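Local coordinates for protein endoribonuclease MazF3 (Mycobacterium tuberculosis, PDB 5UCT) that cleaves mRNA and 23S rRNA as the toxin of a type II toxin-antitoxin system, cutting chiefly after the first two uridines of UUCCU, at residues T28-A33 with I68-L73. Residues are numbered along the deposited sequence; the frame is centred on the assembly and turned at random.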
loop_
_atom_site.group_PDB
_atom_site.type_symbol
_atom_site.label_atom_id
_atom_site.label_comp_id
_atom_site.label_asym_id
_atom_site.label_seq_id
_atom_site.Cartn_x
_atom_site.Cartn_y
_atom_site.Cartn_z
ATOM N N THR A 28 3.445 1.802 -15.509
ATOM C CA THR A 28 2.570 0.743 -15.988
ATOM C C THR A 28 1.722 0.133 -14.883
ATOM O O THR A 28 0.781 -0.611 -15.185
ATOM C CB THR A 28 3.389 -0.364 -16.660
ATOM O OG1 THR A 28 4.337 -0.892 -15.724
ATOM C CG2 THR A 28 4.126 0.180 -17.870
ATOM N N ASN A 29 2.033 0.417 -13.624
ATOM C CA ASN A 29 1.255 -0.048 -12.489
ATOM C C ASN A 29 0.783 1.150 -11.674
ATOM O O ASN A 29 1.295 2.264 -11.810
ATOM C CB ASN A 29 2.074 -1.003 -11.610
ATOM C CG ASN A 29 2.604 -2.196 -12.384
ATOM O OD1 ASN A 29 1.854 -2.893 -13.070
ATOM N ND2 ASN A 29 3.905 -2.433 -12.282
ATOM N N VAL A 30 -0.209 0.907 -10.821
ATOM C CA VAL A 30 -0.777 1.949 -9.972
ATOM C C VAL A 30 -1.225 1.310 -8.665
ATOM O O VAL A 30 -1.841 0.240 -8.663
ATOM C CB VAL A 30 -1.942 2.680 -10.677
ATOM C CG1 VAL A 30 -2.971 1.682 -11.194
ATOM C CG2 VAL A 30 -2.591 3.690 -9.742
ATOM N N THR A 31 -0.887 1.955 -7.552
ATOM C CA THR A 31 -1.292 1.484 -6.236
ATOM C C THR A 31 -2.642 2.093 -5.886
ATOM O O THR A 31 -2.825 3.310 -5.983
ATOM C CB THR A 31 -0.252 1.848 -5.176
ATOM O OG1 THR A 31 1.019 1.300 -5.543
ATOM C CG2 THR A 31 -0.654 1.294 -3.819
ATOM N N VAL A 32 -3.589 1.241 -5.490
ATOM C CA VAL A 32 -4.962 1.653 -5.245
ATOM C C VAL A 32 -5.415 1.140 -3.883
ATOM O O VAL A 32 -4.812 0.236 -3.301
ATOM C CB VAL A 32 -5.922 1.153 -6.345
ATOM C CG1 VAL A 32 -5.503 1.690 -7.705
ATOM C CG2 VAL A 32 -5.966 -0.365 -6.361
ATOM N N ALA A 33 -6.492 1.741 -3.380
ATOM C CA ALA A 33 -7.151 1.292 -2.160
ATOM C C ALA A 33 -8.599 0.958 -2.486
ATOM O O ALA A 33 -9.330 1.830 -2.984
ATOM C CB ALA A 33 -7.080 2.356 -1.062
ATOM N N ILE A 68 -1.955 -2.687 -8.945
ATOM C CA ILE A 68 -2.537 -3.423 -10.065
ATOM C C ILE A 68 -1.973 -2.876 -11.372
ATOM O O ILE A 68 -1.486 -1.737 -11.403
ATOM C CB ILE A 68 -4.074 -3.339 -10.050
ATOM C CG1 ILE A 68 -4.538 -1.913 -10.373
ATOM C CG2 ILE A 68 -4.619 -3.776 -8.705
ATOM C CD1 ILE A 68 -6.038 -1.774 -10.505
ATOM N N PRO A 69 -2.001 -3.642 -12.462
ATOM C CA PRO A 69 -1.618 -3.074 -13.758
ATOM C C PRO A 69 -2.607 -1.998 -14.180
ATOM O O PRO A 69 -3.795 -2.057 -13.860
ATOM C CB PRO A 69 -1.665 -4.277 -14.706
ATOM C CG PRO A 69 -1.596 -5.476 -13.820
ATOM C CD PRO A 69 -2.292 -5.083 -12.558
ATOM N N VAL A 70 -2.098 -1.000 -14.908
ATOM C CA VAL A 70 -2.968 0.043 -15.443
ATOM C C VAL A 70 -3.976 -0.541 -16.429
ATOM O O VAL A 70 -5.051 0.036 -16.636
ATOM C CB VAL A 70 -2.118 1.170 -16.076
ATOM C CG1 VAL A 70 -2.989 2.207 -16.769
ATOM C CG2 VAL A 70 -1.271 1.850 -15.013
ATOM N N CYS A 71 -3.664 -1.695 -17.029
ATOM C CA CYS A 71 -4.623 -2.357 -17.911
ATOM C C CYS A 71 -5.903 -2.731 -17.173
ATOM O O CYS A 71 -6.977 -2.785 -17.784
ATOM C CB CYS A 71 -3.997 -3.604 -18.537
ATOM S SG CYS A 71 -2.804 -3.279 -19.858
ATOM N N ASP A 72 -5.814 -2.992 -15.871
ATOM C CA ASP A 72 -6.983 -3.308 -15.061
ATOM C C ASP A 72 -7.682 -2.068 -14.520
ATOM O O ASP A 72 -8.667 -2.201 -13.787
ATOM C CB ASP A 72 -6.589 -4.226 -13.897
ATOM C CG ASP A 72 -5.964 -5.527 -14.365
ATOM O OD1 ASP A 72 -6.258 -5.958 -15.500
ATOM O OD2 ASP A 72 -5.181 -6.120 -13.595
ATOM N N LEU A 73 -7.201 -0.873 -14.855
ATOM C CA LEU A 73 -7.829 0.364 -14.415
ATOM C C LEU A 73 -8.880 0.788 -15.434
ATOM O O LEU A 73 -8.597 0.853 -16.635
ATOM C CB LEU A 73 -6.786 1.467 -14.231
ATOM C CG LEU A 73 -7.189 2.595 -13.277
ATOM C CD1 LEU A 73 -7.346 2.052 -11.865
ATOM C CD2 LEU A 73 -6.183 3.736 -13.308
#
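The flat groups facing each other between Val30 and Ile68 are backbone amides and carbonyls: Val30 N gives its hydrogen to Ile68 O at 3.0 Å, nearly in line with the carbonyl (C=O...N 167°), and Ile68 N returns one to Val30 O at 2.9 Å, tilted 27° from that carbonyl plane. On one face of this antiparallel hydrogen-bonded pair, the Val30 and Ile68 side chains lie side by side, CG1 to CG1 at 4.0 Å. In Val30 a chi1 of 52° sets CG1 between the backbone N and carbonyl carbon, where it also meets Val70 CG2 (4.2 Å) and Leu73 CD2 (4.4 Å). The CB bond of Thr31 points away from 68-73, and its OG1 hydrogen-bonds Thr67 OG1.

One step along, Asn29 and Pro69 form the non-hydrogen-bonded pair, CA to CA 4.4 Å, and their side chains splay apart. Beyond Pro69 the chain enters a 3-10 turn, yet Val70 N still reaches Thr28 O at 2.9 Å, so one backbone bond continues beyond the last strand pair. Within the turn, Asp72 N bonds back to Pro69 O.

Such a 3-10 turn leading into a late strand is familiar from SH3-like barrels, the fold of MazF toxins. Here it carries the chain from strand 66-69 into strand 73-79; Ile17 of strand 12-17 touches Val30, Val32 and Leu73, Ala7 of strand 3-8 meets Ile68, and Asn64 of the second subunit packs on Asn29.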